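Local coordinates for protein deferrochelatase (Vibrio cholerae, PDB 5DE0) that binds heme b and probably acts as a dye-decolorizing (DyP-type) peroxidase, reducing hydrogen peroxide while oxidising dyes and other substrates, at residues G171-N182 / F280-A291; A193-T201 / L208-V217. All coordinates share one frame; numbering follows the deposited sequence.

Contact 1 of 2, residues G171-N182 / F280-A291; sequences GSYVMVQRFVHN and FTKAVTGAYFFA. With HEM (protoporphyrin IX containing Fe), chain F.
Phe-179 and Ala-283 face each other as a non-hydrogen-bonded antiparallel pair between strands 172-181 and 281-291, in the C-terminal sheet of this DyP-type peroxidase. From Phe-179, CB starts 3.3 Å from Thr-281 OG1. With chi1 at -79° the ring swings away from the carbonyl carbon and comes to lie between Ala-283 and the heme: Ala-283 CB sits over one face, 4.1 Å from the centroid, and the heme methyl CMC over the opposite face. On the ring's rim CD2 and CE2 run past Ala-283 N, and the tip CZ reaches the heme vinyl atom CBB at 3.3 Å. Further along, His-181 ND1 and Thr-281 OG1 are hydrogen-bonded at 2.8 Å, with Thr-281 OG1 at the imidazole edge, while His-181 NE2 is hydrogen-bonded to Asp-141 OD2.

Between Val-176 and Phe-179 the pairing shifts by one residue. There Thr-285 OG1 accepts a hydrogen bond from Arg-178 N at 2.8 Å, and a water bridges Gln-177 NE2 to Thr-285 O. Val-284 CG1 lies over the centre of the Arg-178 guanidinium, which forms salt bridges to Asp-129 and Asp-244. At the far end Phe-290 turns its edge to the face of Tyr-173, with planes at 73°. Thus the heme vinyls meet the Phe-179 ring and polar atoms, Gln-177 OE1 at CBB and His-181 NE2 at CBC, while a hydroxyl and a water satisfy backbone polar groups where regular pairing lapses.

Contact 2 of 2, residues A193-T201 / L208-V217; sequences AQEKVIGRT and LENVPAASHV. With HEM (protoporphyrin IX containing Fe), chain F.
His-216 and Val-217, at the start of helix 216-220, hang by their backbone N-H groups from the end of helix 191-198, in the proximal heme-ligand region of the DyP-type peroxidase fold. In the first shell His-216 NE2 is the protein ligand of the heme iron. The imidazole is carried toward the porphyrin by a chi1 of -174°, which sets CG opposite the backbone N, and CE1 comes within 3.6 Å of heme C4B, which lies in the plane of the ring at its edge. The second ring nitrogen, ND1, is hydrogen-bonded to Asp-275 OD2, a pairing that would be expected to fix the ring's rotation.

The second shell is backbone. His-216 N donates to Val-197 O at 2.9 Å, in the carbonyl plane, and Val-217 N to Ile-198 O at 3.0 Å, with an N-H...O angle of 175°. Two successive carbonyls at the helix end therefore hold two successive N-H groups, while Val-217 CG2 packs 3.3 Å from Ile-198 O. Beyond the helix end, Arg-200 lays its CD against heme CAD, at the base of a propionate, and its NH2 forms a salt bridge with Glu-150 and a hydrogen bond with Ser-205 O.

Farther out, Gly-199 leaves the helix with positive phi (110°), turning the chain so that its carbonyl accepts a hydrogen bond from Leu-208 N. The two branches of Leu-208 divide: CD1 reaches Glu-195 O at 3.3 Å, and CD2 comes near Thr-201 OG1. Pro-212 CG lies 3.6 Å from Lys-196 O. Ser-215, whose OG caps Gly-218 N at the start of the ligand helix, has its CB 3.2 Å from that same Lys-196 O, and the same OG donates to Pro-212 O at 2.6 Å.

Overall arrangement
Both contacts lie in the C-terminal DyP-type peroxidase region and meet at the heme, yet their centres are about 22 Å apart. Contact 1 is buried, its centre about 6 Å from that of the chain, and joins two sheet strands; contact 2 lies about 23 Å out and is only partly buried, joining a helix end and loop to the start of the ligand helix. The chemistry follows: contact 1 buries 1127 Å² through paired backbones and aromatic packing, contact 2 528 Å² through three backbone bonds and scattered side chains. Contact 1 receives heme vinyl groups; contact 2 supplies the iron ligand. They touch directly where Phe-280 CE2 lies 4.3 Å from Val-197 CG2.

Contact 1 of 2, residues G171-N182 / F280-A291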
loop_
_atom_site.group_PDB
_atom_site.type_symbol
_atom_site.label_atom_id
_atom_site.label_comp_id
_atom_site.label_asym_id
_atom_site.label_seq_id
_atom_site.Cartn_x
_atom_site.Cartn_y
_atom_site.Cartn_z
ATOM N N GLY B 171 24.517 5.698 17.307
ATOM C CA GLY B 171 23.590 4.594 17.145
ATOM C C GLY B 171 22.331 4.817 17.961
ATOM O O GLY B 171 22.270 5.734 18.782
ATOM N N SER B 172 21.327 3.974 17.747
ATOM C CA SER B 172 20.044 4.148 18.415
ATOM C C SER B 172 19.324 2.820 18.623
ATOM O O SER B 172 19.348 1.948 17.754
ATOM C CB SER B 172 19.161 5.106 17.610
ATOM O OG SER B 172 17.911 5.307 18.241
ATOM N N TYR B 173 18.682 2.672 19.780
ATOM C CA TYR B 173 17.885 1.480 20.059
ATOM C C TYR B 173 16.516 1.594 19.402
ATOM O O TYR B 173 15.912 2.665 19.393
ATOM C CB TYR B 173 17.740 1.261 21.565
ATOM C CG TYR B 173 19.026 0.856 22.246
ATOM C CD1 TYR B 173 19.403 -0.480 22.328
ATOM C CD2 TYR B 173 19.869 1.809 22.804
ATOM C CE1 TYR B 173 20.580 -0.855 22.950
ATOM C CE2 TYR B 173 21.050 1.443 23.427
ATOM C CZ TYR B 173 21.399 0.111 23.497
ATOM O OH TYR B 173 22.572 -0.254 24.115
ATOM N N VAL B 174 16.036 0.489 18.839
ATOM C CA VAL B 174 14.794 0.505 18.078
ATOM C C VAL B 174 13.795 -0.528 18.590
ATOM O O VAL B 174 14.173 -1.620 19.007
ATOM C CB VAL B 174 15.046 0.236 16.577
ATOM C CG1 VAL B 174 13.902 0.792 15.739
ATOM C CG2 VAL B 174 16.367 0.839 16.130
ATOM N N MET B 175 12.517 -0.168 18.561
ATOM C CA MET B 175 11.444 -1.118 18.818
ATOM C C MET B 175 10.383 -0.964 17.737
ATOM O O MET B 175 10.156 0.138 17.240
ATOM C CB MET B 175 10.829 -0.906 20.210
ATOM C CG MET B 175 10.074 0.410 20.372
ATOM S SD MET B 175 9.034 0.466 21.843
ATOM C CE MET B 175 7.806 -0.785 21.449
ATOM N N VAL B 176 9.753 -2.069 17.355
ATOM C CA VAL B 176 8.653 -2.012 16.403
ATOM C C VAL B 176 7.538 -2.975 16.808
ATOM O O VAL B 176 7.790 -4.077 17.296
ATOM C CB VAL B 176 9.131 -2.310 14.942
ATOM C CG1 VAL B 176 10.603 -2.666 14.906
ATOM C CG2 VAL B 176 8.289 -3.396 14.277
ATOM N N GLN B 177 6.300 -2.523 16.635
ATOM C CA GLN B 177 5.119 -3.342 16.873
ATOM C C GLN B 177 4.047 -3.001 15.849
ATOM O O GLN B 177 3.578 -1.864 15.796
ATOM C CB GLN B 177 4.564 -3.122 18.281
ATOM C CG GLN B 177 5.275 -3.864 19.397
ATOM C CD GLN B 177 4.694 -3.519 20.759
ATOM O OE1 GLN B 177 4.674 -2.356 21.157
ATOM N NE2 GLN B 177 4.202 -4.530 21.471
ATOM N N ARG B 178 3.660 -3.975 15.032
ATOM C CA ARG B 178 2.567 -3.757 14.096
ATOM C C ARG B 178 1.235 -3.981 14.794
ATOM O O ARG B 178 0.937 -5.088 15.243
ATOM C CB ARG B 178 2.682 -4.672 12.876
ATOM C CG ARG B 178 1.615 -4.393 11.833
ATOM C CD ARG B 178 2.019 -4.861 10.445
ATOM N NE ARG B 178 1.959 -6.311 10.298
ATOM C CZ ARG B 178 0.838 -6.991 10.087
ATOM N NH1 ARG B 178 -0.323 -6.354 10.011
ATOM N NH2 ARG B 178 0.875 -8.311 9.960
ATOM N N PHE B 179 0.436 -2.924 14.885
ATOM C CA PHE B 179 -0.859 -3.013 15.543
ATOM C C PHE B 179 -2.003 -3.167 14.549
ATOM O O PHE B 179 -2.011 -2.539 13.489
ATOM C CB PHE B 179 -1.091 -1.782 16.421
ATOM C CG PHE B 179 -0.382 -1.843 17.738
ATOM C CD1 PHE B 179 0.889 -1.317 17.881
ATOM C CD2 PHE B 179 -0.988 -2.434 18.835
ATOM C CE1 PHE B 179 1.541 -1.378 19.093
ATOM C CE2 PHE B 179 -0.340 -2.498 20.049
ATOM C CZ PHE B 179 0.925 -1.970 20.180
ATOM N N VAL B 180 -2.964 -4.016 14.899
ATOM C CA VAL B 180 -4.172 -4.185 14.103
ATOM C C VAL B 180 -5.360 -3.612 14.867
ATOM O O VAL B 180 -5.628 -4.009 16.003
ATOM C CB VAL B 180 -4.433 -5.662 13.765
ATOM C CG1 VAL B 180 -5.679 -5.797 12.901
ATOM C CG2 VAL B 180 -3.227 -6.266 13.064
ATOM N N HIS B 181 -6.067 -2.676 14.241
ATOM C CA HIS B 181 -7.132 -1.938 14.912
ATOM C C HIS B 181 -8.504 -2.595 14.776
ATOM O O HIS B 181 -8.815 -3.215 13.761
ATOM C CB HIS B 181 -7.201 -0.506 14.374
ATOM C CG HIS B 181 -6.070 0.364 14.824
ATOM N ND1 HIS B 181 -5.036 -0.103 15.606
ATOM C CD2 HIS B 181 -5.812 1.676 14.603
ATOM C CE1 HIS B 181 -4.189 0.881 15.847
ATOM N NE2 HIS B 181 -4.637 1.971 15.250
ATOM N N ASN B 182 -9.315 -2.448 15.819
ATOM C CA ASN B 182 -10.723 -2.819 15.773
ATOM C C ASN B 182 -11.560 -1.547 15.700
ATOM O O ASN B 182 -12.089 -1.082 16.710
ATOM C CB ASN B 182 -11.110 -3.654 16.997
ATOM C CG ASN B 182 -12.495 -4.274 16.876
ATOM O OD1 ASN B 182 -13.336 -3.812 16.104
ATOM N ND2 ASN B 182 -12.737 -5.327 17.648
ATOM N N PHE B 280 -8.804 -1.804 21.899
ATOM C CA PHE B 280 -9.271 -1.556 20.542
ATOM C C PHE B 280 -8.182 -1.788 19.499
ATOM O O PHE B 280 -8.383 -1.529 18.313
ATOM C CB PHE B 280 -9.812 -0.129 20.433
ATOM C CG PHE B 280 -10.815 0.218 21.495
ATOM C CD1 PHE B 280 -12.153 -0.097 21.331
ATOM C CD2 PHE B 280 -10.417 0.853 22.659
ATOM C CE1 PHE B 280 -13.077 0.218 22.305
ATOM C CE2 PHE B 280 -11.340 1.175 23.640
ATOM C CZ PHE B 280 -12.672 0.856 23.462
ATOM N N THR B 281 -7.029 -2.275 19.946
ATOM C CA THR B 281 -5.947 -2.623 19.034
ATOM C C THR B 281 -5.091 -3.735 19.628
ATOM O O THR B 281 -5.036 -3.905 20.845
ATOM C CB THR B 281 -5.056 -1.406 18.703
ATOM O OG1 THR B 281 -4.108 -1.762 17.690
ATOM C CG2 THR B 281 -4.317 -0.920 19.941
ATOM N N LYS B 282 -4.440 -4.501 18.759
ATOM C CA LYS B 282 -3.609 -5.619 19.191
ATOM C C LYS B 282 -2.298 -5.669 18.413
ATOM O O LYS B 282 -2.284 -5.516 17.192
ATOM C CB LYS B 282 -4.361 -6.943 19.027
ATOM C CG LYS B 282 -5.622 -7.062 19.870
ATOM C CD LYS B 282 -6.335 -8.378 19.616
ATOM C CE LYS B 282 -7.569 -8.513 20.492
ATOM N NZ LYS B 282 -8.275 -9.803 20.256
ATOM N N ALA B 283 -1.198 -5.887 19.127
ATOM C CA ALA B 283 0.103 -6.042 18.490
ATOM C C ALA B 283 0.209 -7.418 17.846
ATOM O O ALA B 283 -0.132 -8.426 18.464
ATOM C CB ALA B 283 1.222 -5.833 19.500
ATOM N N VAL B 284 0.679 -7.460 16.603
ATOM C CA VAL B 284 0.814 -8.720 15.881
ATOM C C VAL B 284 2.290 -9.061 15.674
ATOM O O VAL B 284 2.645 -10.209 15.401
ATOM C CB VAL B 284 0.081 -8.671 14.518
ATOM C CG1 VAL B 284 0.883 -7.875 13.500
ATOM C CG2 VAL B 284 -0.196 -10.078 14.006
ATOM N N THR B 285 3.146 -8.053 15.810
ATOM C CA THR B 285 4.590 -8.254 15.776
ATOM C C THR B 285 5.239 -7.498 16.928
ATOM O O THR B 285 4.609 -6.637 17.546
ATOM C CB THR B 285 5.215 -7.780 14.449
ATOM O OG1 THR B 285 4.972 -6.378 14.277
ATOM C CG2 THR B 285 4.636 -8.544 13.268
ATOM N N GLY B 286 6.495 -7.824 17.216
ATOM C CA GLY B 286 7.238 -7.152 18.266
ATOM C C GLY B 286 8.708 -7.517 18.212
ATOM O O GLY B 286 9.056 -8.697 18.191
ATOM N N ALA B 287 9.575 -6.508 18.196
ATOM C CA ALA B 287 11.007 -6.754 18.077
ATOM C C ALA B 287 11.857 -5.579 18.549
ATOM O O ALA B 287 11.473 -4.419 18.405
ATOM C CB ALA B 287 11.354 -7.095 16.641
ATOM N N TYR B 288 13.018 -5.899 19.115
ATOM C CA TYR B 288 14.013 -4.898 19.477
ATOM C C TYR B 288 15.172 -4.938 18.489
ATOM O O TYR B 288 15.550 -6.004 18.003
ATOM C CB TYR B 288 14.536 -5.130 20.899
ATOM C CG TYR B 288 13.620 -4.648 22.004
ATOM C CD1 TYR B 288 12.868 -3.491 21.858
ATOM C CD2 TYR B 288 13.516 -5.350 23.197
ATOM C CE1 TYR B 288 12.035 -3.046 22.872
ATOM C CE2 TYR B 288 12.685 -4.917 24.214
ATOM C CZ TYR B 288 11.949 -3.765 24.047
ATOM O OH TYR B 288 11.121 -3.333 25.059
ATOM N N PHE B 289 15.734 -3.771 18.196
ATOM C CA PHE B 289 16.894 -3.673 17.324
ATOM C C PHE B 289 17.878 -2.635 17.846
ATOM O O PHE B 289 17.586 -1.903 18.790
ATOM C CB PHE B 289 16.482 -3.291 15.901
ATOM C CG PHE B 289 15.519 -4.247 15.259
ATOM C CD1 PHE B 289 14.154 -4.034 15.348
ATOM C CD2 PHE B 289 15.977 -5.344 14.547
ATOM C CE1 PHE B 289 13.263 -4.907 14.748
ATOM C CE2 PHE B 289 15.092 -6.219 13.948
ATOM C CZ PHE B 289 13.733 -6.000 14.050
ATOM N N PHE B 290 19.047 -2.581 17.223
ATOM C CA PHE B 290 19.938 -1.447 17.391
ATOM C C PHE B 290 20.400 -0.960 16.024
ATOM O O PHE B 290 21.009 -1.708 15.257
ATOM C CB PHE B 290 21.141 -1.800 18.262
ATOM C CG PHE B 290 22.041 -0.633 18.546
ATOM C CD1 PHE B 290 23.145 -0.373 17.749
ATOM C CD2 PHE B 290 21.782 0.203 19.616
ATOM C CE1 PHE B 290 23.973 0.702 18.017
ATOM C CE2 PHE B 290 22.603 1.277 19.890
ATOM C CZ PHE B 290 23.702 1.527 19.091
ATOM N N ALA B 291 20.094 0.294 15.720
ATOM C CA ALA B 291 20.545 0.901 14.480
ATOM C C ALA B 291 21.863 1.616 14.727
ATOM O O ALA B 291 21.894 2.667 15.362
ATOM C CB ALA B 291 19.503 1.861 13.936
HETATM C CHA HEM F . 1.542 9.514 22.666
HETATM C CHB HEM F . 4.597 5.791 23.244
HETATM C CHC HEM F . 1.479 2.826 20.974
HETATM C CHD HEM F . -1.120 6.704 19.661
HETATM C C1A HEM F . 2.641 8.765 23.025
HETATM C C2A HEM F . 3.807 9.244 23.740
HETATM C C3A HEM F . 4.650 8.217 23.896
HETATM C C4A HEM F . 4.046 7.051 23.287
HETATM C CMA HEM F . 6.025 8.246 24.598
HETATM C CAA HEM F . 4.028 10.691 24.234
HETATM C CBA HEM F . 3.769 10.739 25.738
HETATM C CGA HEM F . 3.814 12.162 26.222
HETATM O O1A HEM F . 2.807 12.891 26.032
HETATM O O2A HEM F . 4.856 12.562 26.801
HETATM C C1B HEM F . 3.983 4.658 22.759
HETATM C C2B HEM F . 4.446 3.303 22.961
HETATM C C3B HEM F . 3.606 2.476 22.341
HETATM C C4B HEM F . 2.556 3.274 21.718
HETATM C CMB HEM F . 5.708 2.881 23.747
HETATM C CAB HEM F . 3.790 0.941 22.340
HETATM C CBB HEM F . 2.976 0.125 21.673
HETATM C C1C HEM F . 0.513 3.616 20.385
HETATM C C2C HEM F . -0.571 3.163 19.532
HETATM C C3C HEM F . -1.287 4.245 19.169
HETATM C C4C HEM F . -0.678 5.405 19.789
HETATM C CMC HEM F . -0.801 1.684 19.141
HETATM C CAC HEM F . -2.548 4.363 18.276
HETATM C CBC HEM F . -3.227 3.329 17.773
HETATM C C1D HEM F . -0.737 7.787 20.425
HETATM C C2D HEM F . -1.481 9.018 20.560
HETATM C C3D HEM F . -0.648 9.900 21.498
HETATM C C4D HEM F . 0.516 9.111 21.837
HETATM C CMD HEM F . -2.830 9.378 19.901
HETATM C CAD HEM F . -0.990 11.324 21.981
HETATM C CBD HEM F . -0.476 12.364 20.993
HETATM C CGD HEM F . 1.029 12.327 20.942
HETATM O O1D HEM F . 1.581 11.695 20.005
HETATM O O2D HEM F . 1.680 12.931 21.833
HETATM N NA HEM F . 2.822 7.422 22.765
HETATM N NB HEM F . 2.828 4.603 21.999
HETATM N NC HEM F . 0.412 4.988 20.521
HETATM N ND HEM F . 0.423 7.883 21.188
HETATM FE FE HEM F . 1.561 6.221 21.683
HETATM O O HOH W 1 4.236 -7.025 20.081
#

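Contact 2 of 2, residues A193-T201 / L208-V217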
loop_
_atom_site.group_PDB
_atom_site.type_symbol
_atom_site.label_atom_id
_atom_site.label_comp_id
_atom_site.label_asym_id
_atom_site.label_seq_id
_atom_site.Cartn_x
_atom_site.Cartn_y
_atom_site.Cartn_z
ATOM N N ALA B 193 -15.542 9.835 25.712
ATOM C CA ALA B 193 -15.064 8.526 26.149
ATOM C C ALA B 193 -13.754 8.151 25.462
ATOM O O ALA B 193 -12.846 7.602 26.090
ATOM C CB ALA B 193 -16.121 7.465 25.888
ATOM N N GLN B 194 -13.666 8.446 24.168
ATOM C CA GLN B 194 -12.456 8.169 23.402
ATOM C C GLN B 194 -11.292 9.005 23.917
ATOM O O GLN B 194 -10.150 8.548 23.944
ATOM C CB GLN B 194 -12.680 8.442 21.914
ATOM C CG GLN B 194 -13.598 7.444 21.220
ATOM C CD GLN B 194 -13.573 7.587 19.707
ATOM O OE1 GLN B 194 -13.018 8.548 19.171
ATOM N NE2 GLN B 194 -14.168 6.626 19.010
ATOM N N GLU B 195 -11.590 10.232 24.331
ATOM C CA GLU B 195 -10.569 11.120 24.872
ATOM C C GLU B 195 -10.083 10.629 26.230
ATOM O O GLU B 195 -8.956 10.912 26.634
ATOM C CB GLU B 195 -11.102 12.548 24.982
ATOM C CG GLU B 195 -11.327 13.219 23.639
ATOM C CD GLU B 195 -11.887 14.617 23.771
ATOM O OE1 GLU B 195 -12.087 15.071 24.916
ATOM O OE2 GLU B 195 -12.126 15.261 22.729
ATOM N N LYS B 196 -10.936 9.887 26.929
ATOM C CA LYS B 196 -10.567 9.315 28.219
ATOM C C LYS B 196 -9.652 8.112 28.023
ATOM O O LYS B 196 -8.799 7.828 28.862
ATOM C CB LYS B 196 -11.810 8.910 29.018
ATOM C CG LYS B 196 -12.695 10.077 29.435
ATOM C CD LYS B 196 -11.935 11.087 30.287
ATOM C CE LYS B 196 -12.825 12.256 30.684
ATOM N NZ LYS B 196 -12.086 13.292 31.458
ATOM N N VAL B 197 -9.838 7.409 26.910
ATOM C CA VAL B 197 -8.995 6.268 26.568
ATOM C C VAL B 197 -7.596 6.729 26.161
ATOM O O VAL B 197 -6.590 6.191 26.625
ATOM C CB VAL B 197 -9.610 5.436 25.421
ATOM C CG1 VAL B 197 -8.636 4.361 24.962
ATOM C CG2 VAL B 197 -10.928 4.818 25.859
ATOM N N ILE B 198 -7.540 7.730 25.290
ATOM C CA ILE B 198 -6.266 8.262 24.817
ATOM C C ILE B 198 -5.589 9.119 25.884
ATOM O O ILE B 198 -4.421 8.906 26.218
ATOM C CB ILE B 198 -6.449 9.096 23.531
ATOM C CG1 ILE B 198 -6.939 8.210 22.385
ATOM C CG2 ILE B 198 -5.148 9.784 23.142
ATOM C CD1 ILE B 198 -5.970 7.111 22.011
ATOM N N GLY B 199 -6.329 10.086 26.417
ATOM C CA GLY B 199 -5.796 10.987 27.421
ATOM C C GLY B 199 -5.621 12.393 26.881
ATOM O O GLY B 199 -5.142 13.281 27.585
ATOM N N ARG B 200 -6.001 12.589 25.621
ATOM C CA ARG B 200 -5.942 13.904 24.987
ATOM C C ARG B 200 -7.218 14.197 24.205
ATOM O O ARG B 200 -7.982 13.289 23.876
ATOM C CB ARG B 200 -4.731 14.008 24.054
ATOM C CG ARG B 200 -3.387 13.830 24.737
ATOM C CD ARG B 200 -2.241 14.074 23.772
ATOM N NE ARG B 200 -2.022 15.495 23.526
ATOM C CZ ARG B 200 -1.162 16.242 24.210
ATOM N NH1 ARG B 200 -0.441 15.702 25.182
ATOM N NH2 ARG B 200 -1.023 17.530 23.923
ATOM N N THR B 201 -7.436 15.474 23.908
ATOM C CA THR B 201 -8.572 15.889 23.097
ATOM C C THR B 201 -8.375 15.392 21.669
ATOM O O THR B 201 -7.248 15.289 21.194
ATOM C CB THR B 201 -8.743 17.421 23.106
ATOM O OG1 THR B 201 -8.525 17.920 24.431
ATOM C CG2 THR B 201 -10.139 17.810 22.654
ATOM N N LEU B 208 -5.654 16.409 28.451
ATOM C CA LEU B 208 -6.723 16.576 29.427
ATOM C C LEU B 208 -6.169 17.072 30.758
ATOM O O LEU B 208 -5.057 16.714 31.145
ATOM C CB LEU B 208 -7.476 15.261 29.634
ATOM C CG LEU B 208 -8.208 14.683 28.422
ATOM C CD1 LEU B 208 -8.942 13.405 28.800
ATOM C CD2 LEU B 208 -9.168 15.705 27.836
ATOM N N GLU B 209 -6.950 17.897 31.450
ATOM C CA GLU B 209 -6.546 18.419 32.750
ATOM C C GLU B 209 -6.405 17.277 33.754
ATOM O O GLU B 209 -5.486 17.261 34.575
ATOM C CB GLU B 209 -7.553 19.457 33.249
ATOM C CG GLU B 209 -7.146 20.135 34.550
ATOM C CD GLU B 209 -5.840 20.911 34.436
ATOM O OE1 GLU B 209 -5.500 21.368 33.323
ATOM O OE2 GLU B 209 -5.153 21.065 35.467
ATOM N N ASN B 210 -7.320 16.317 33.670
ATOM C CA ASN B 210 -7.244 15.111 34.482
ATOM C C ASN B 210 -6.995 13.890 33.600
ATOM O O ASN B 210 -7.933 13.287 33.079
ATOM C CB ASN B 210 -8.525 14.930 35.302
ATOM C CG ASN B 210 -8.380 13.888 36.399
ATOM O OD1 ASN B 210 -7.781 12.831 36.200
ATOM N ND2 ASN B 210 -8.928 14.189 37.572
ATOM N N VAL B 211 -5.724 13.540 33.431
ATOM C CA VAL B 211 -5.339 12.381 32.636
ATOM C C VAL B 211 -5.481 11.096 33.440
ATOM O O VAL B 211 -4.792 10.915 34.446
ATOM C CB VAL B 211 -3.888 12.498 32.130
ATOM C CG1 VAL B 211 -3.479 11.239 31.373
ATOM C CG2 VAL B 211 -3.727 13.727 31.255
ATOM N N PRO B 212 -6.380 10.199 33.004
ATOM C CA PRO B 212 -6.573 8.915 33.685
ATOM C C PRO B 212 -5.281 8.111 33.696
ATOM O O PRO B 212 -4.536 8.154 32.717
ATOM C CB PRO B 212 -7.648 8.218 32.841
ATOM C CG PRO B 212 -8.339 9.323 32.115
ATOM C CD PRO B 212 -7.280 10.348 31.848
ATOM N N ALA B 213 -5.017 7.399 34.785
ATOM C CA ALA B 213 -3.790 6.620 34.897
ATOM C C ALA B 213 -3.790 5.455 33.913
ATOM O O ALA B 213 -2.735 5.021 33.453
ATOM C CB ALA B 213 -3.612 6.115 36.314
ATOM N N ALA B 214 -4.980 4.959 33.588
ATOM C CA ALA B 214 -5.119 3.824 32.683
ATOM C C ALA B 214 -5.234 4.271 31.228
ATOM O O ALA B 214 -5.230 3.443 30.317
ATOM C CB ALA B 214 -6.323 2.982 33.075
ATOM N N SER B 215 -5.338 5.578 31.009
ATOM C CA SER B 215 -5.337 6.112 29.651
ATOM C C SER B 215 -3.964 5.902 29.031
ATOM O O SER B 215 -2.980 5.712 29.748
ATOM C CB SER B 215 -5.700 7.597 29.639
ATOM O OG SER B 215 -4.612 8.389 30.079
ATOM N N HIS B 216 -3.894 5.944 27.704
ATOM C CA HIS B 216 -2.647 5.651 27.005
ATOM C C HIS B 216 -1.516 6.596 27.403
ATOM O O HIS B 216 -0.420 6.149 27.744
ATOM C CB HIS B 216 -2.849 5.708 25.493
ATOM C CG HIS B 216 -1.647 5.269 24.720
ATOM N ND1 HIS B 216 -1.147 3.988 24.792
ATOM C CD2 HIS B 216 -0.834 5.945 23.875
ATOM C CE1 HIS B 216 -0.082 3.888 24.017
ATOM N NE2 HIS B 216 0.129 5.062 23.450
ATOM N N VAL B 217 -1.784 7.896 27.354
ATOM C CA VAL B 217 -0.802 8.890 27.772
ATOM C C VAL B 217 -0.466 8.697 29.249
ATOM O O VAL B 217 0.687 8.834 29.653
ATOM C CB VAL B 217 -1.306 10.327 27.524
ATOM C CG1 VAL B 217 -0.331 11.349 28.092
ATOM C CG2 VAL B 217 -1.515 10.560 26.035
HETATM C CHA HEM F . 1.542 9.514 22.666
HETATM C CHB HEM F . 4.597 5.791 23.244
HETATM C CHC HEM F . 1.479 2.826 20.974
HETATM C CHD HEM F . -1.120 6.704 19.661
HETATM C C1A HEM F . 2.641 8.765 23.025
HETATM C C2A HEM F . 3.807 9.244 23.740
HETATM C C3A HEM F . 4.650 8.217 23.896
HETATM C C4A HEM F . 4.046 7.051 23.287
HETATM C CMA HEM F . 6.025 8.246 24.598
HETATM C CAA HEM F . 4.028 10.691 24.234
HETATM C CBA HEM F . 3.769 10.739 25.738
HETATM C CGA HEM F . 3.814 12.162 26.222
HETATM O O1A HEM F . 2.807 12.891 26.032
HETATM O O2A HEM F . 4.856 12.562 26.801
HETATM C C1B HEM F . 3.983 4.658 22.759
HETATM C C2B HEM F . 4.446 3.303 22.961
HETATM C C3B HEM F . 3.606 2.476 22.341
HETATM C C4B HEM F . 2.556 3.274 21.718
HETATM C CMB HEM F . 5.708 2.881 23.747
HETATM C CAB HEM F . 3.790 0.941 22.340
HETATM C CBB HEM F . 2.976 0.125 21.673
HETATM C C1C HEM F . 0.513 3.616 20.385
HETATM C C2C HEM F . -0.571 3.163 19.532
HETATM C C3C HEM F . -1.287 4.245 19.169
HETATM C C4C HEM F . -0.678 5.405 19.789
HETATM C CMC HEM F . -0.801 1.684 19.141
HETATM C CAC HEM F . -2.548 4.363 18.276
HETATM C CBC HEM F . -3.227 3.329 17.773
HETATM C C1D HEM F . -0.737 7.787 20.425
HETATM C C2D HEM F . -1.481 9.018 20.560
HETATM C C3D HEM F . -0.648 9.900 21.498
HETATM C C4D HEM F . 0.516 9.111 21.837
HETATM C CMD HEM F . -2.830 9.378 19.901
HETATM C CAD HEM F . -0.990 11.324 21.981
HETATM C CBD HEM F . -0.476 12.364 20.993
HETATM C CGD HEM F . 1.029 12.327 20.942
HETATM O O1D HEM F . 1.581 11.695 20.005
HETATM O O2D HEM F . 1.680 12.931 21.833
HETATM N NA HEM F . 2.822 7.422 22.765
HETATM N NB HEM F . 2.828 4.603 21.999
HETATM N NC HEM F . 0.412 4.988 20.521
HETATM N ND HEM F . 0.423 7.883 21.188
HETATM FE FE HEM F . 1.561 6.221 21.683
#